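Local coordinates for N-terminal acetyltransferase-like protein (Chaetomium thermophilum, PDB 5NNP) that probably serves as the TPR-repeat auxiliary subunit of an N-terminal acetyltransferase of the NatA type, a scaffold for the catalytic partner, at residues A100-F103 with A104-E108. Sequence-based numbering, arbitrary orientation.
Sequences AYKF and ALKLE
Phe103 and Leu107, one helical turn apart, lean on each other through one ring carbon and one methyl: CE2 of Phe103 lies 3.8 Å from CD1 of Leu107, and the two side chains pass at a slant. Phe103 swings CG anti to its own nitrogen (chi1 -162°), which carries the ring beside its carbonyl carbon and within touch of that methyl. On the neighbouring flank Lys106 runs out extended, its chain passing alongside the carbonyl of Lys102.

Beneath these side chains the last turns of helix 94-107 are held by i to i+4 bonds. Ala104 N reaches Ala100 O at 3.0 Å and Leu105 N reaches Tyr101 O at 2.9 Å, both nearly straight; Lys106 N to Lys102 O is longer, 3.2 Å, and bent to 139°. Leu107 N to Phe103 O, at 3.0 Å, is similarly bent (137°). Glu108, the first residue to leave helical angles, still gives its N to Ala104 O.

Farther out, Trp81 of helix 78-90 meets the Phe103 ring edge-to-face and also touches Leu107, while Tyr101 touches both helix 78-90 and helix 112-124, and Leu105 touches helix 112-124. Helix 94-107 thus packs between its neighbours, as expected of a TPR-like helical array. Between the side chains of Phe103 and Leu107 the contact is purely apolar, though a backbone hydrogen bond also joins the two residues, whereas the Lys102 and Lys106 amines, 6.5 Å apart between their NZ atoms, probably give the exposed flank a positive character.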
# COMPACT_ATOMS: atom_id res chain seq x y z
N ALA A 100 18.96 4.71 -24.77
CA ALA A 100 20.35 5.15 -24.83
C ALA A 100 21.30 4.11 -24.20
O ALA A 100 22.37 3.83 -24.75
CB ALA A 100 20.50 6.50 -24.14
N TYR A 101 20.91 3.54 -23.07
CA TYR A 101 21.65 2.43 -22.49
C TYR A 101 21.76 1.26 -23.48
O TYR A 101 22.82 0.65 -23.64
CB TYR A 101 20.99 1.95 -21.20
CG TYR A 101 21.46 2.68 -19.97
CD1 TYR A 101 20.88 3.88 -19.57
CD2 TYR A 101 22.47 2.15 -19.18
CE1 TYR A 101 21.32 4.53 -18.43
CE2 TYR A 101 22.91 2.79 -18.04
CZ TYR A 101 22.33 3.98 -17.66
OH TYR A 101 22.79 4.60 -16.51
N LYS A 102 20.64 0.95 -24.13
CA LYS A 102 20.56 -0.17 -25.07
C LYS A 102 21.56 -0.06 -26.22
O LYS A 102 22.17 -1.05 -26.64
CB LYS A 102 19.14 -0.28 -25.62
CG LYS A 102 18.77 -1.63 -26.14
CD LYS A 102 17.31 -1.93 -25.87
CE LYS A 102 16.41 -0.98 -26.62
NZ LYS A 102 15.01 -1.46 -26.52
N PHE A 103 21.73 1.16 -26.73
CA PHE A 103 22.63 1.39 -27.85
C PHE A 103 24.09 1.40 -27.37
O PHE A 103 24.98 0.83 -28.02
CB PHE A 103 22.28 2.70 -28.55
CG PHE A 103 22.85 2.82 -29.94
CD1 PHE A 103 22.45 1.95 -30.94
CD2 PHE A 103 23.79 3.79 -30.23
CE1 PHE A 103 22.96 2.04 -32.24
CE2 PHE A 103 24.31 3.90 -31.51
CZ PHE A 103 23.90 3.02 -32.52
N ALA A 104 24.32 2.03 -26.22
CA ALA A 104 25.63 1.96 -25.59
C ALA A 104 26.07 0.50 -25.43
O ALA A 104 27.20 0.14 -25.79
CB ALA A 104 25.61 2.67 -24.24
N LEU A 105 25.18 -0.35 -24.94
CA LEU A 105 25.52 -1.76 -24.80
C LEU A 105 25.77 -2.47 -26.15
O LEU A 105 26.56 -3.41 -26.22
CB LEU A 105 24.42 -2.50 -24.02
CG LEU A 105 24.76 -3.91 -23.52
CD1 LEU A 105 25.89 -3.88 -22.52
CD2 LEU A 105 23.55 -4.62 -22.91
N LYS A 106 25.11 -2.03 -27.23
CA LYS A 106 25.38 -2.63 -28.54
C LYS A 106 26.75 -2.18 -29.05
O LYS A 106 27.37 -2.85 -29.87
CB LYS A 106 24.30 -2.27 -29.57
CG LYS A 106 22.96 -2.90 -29.29
CD LYS A 106 21.95 -2.66 -30.39
CE LYS A 106 20.57 -3.15 -29.96
NZ LYS A 106 19.52 -2.92 -31.00
N LEU A 107 27.21 -1.03 -28.55
CA LEU A 107 28.53 -0.52 -28.91
C LEU A 107 29.62 -1.13 -28.04
O LEU A 107 30.71 -1.39 -28.52
CB LEU A 107 28.56 1.01 -28.79
CG LEU A 107 27.71 1.69 -29.85
CD1 LEU A 107 27.55 3.20 -29.61
CD2 LEU A 107 28.33 1.41 -31.19
N GLU A 108 29.32 -1.37 -26.77
CA GLU A 108 30.28 -1.94 -25.83
C GLU A 108 29.71 -3.11 -25.02
O GLU A 108 29.55 -2.99 -23.80
CB GLU A 108 30.77 -0.85 -24.88
CG GLU A 108 31.91 -1.26 -23.98
CD GLU A 108 33.22 -1.34 -24.74
OE1 GLU A 108 34.24 -1.62 -24.09
OE2 GLU A 108 33.24 -1.10 -25.97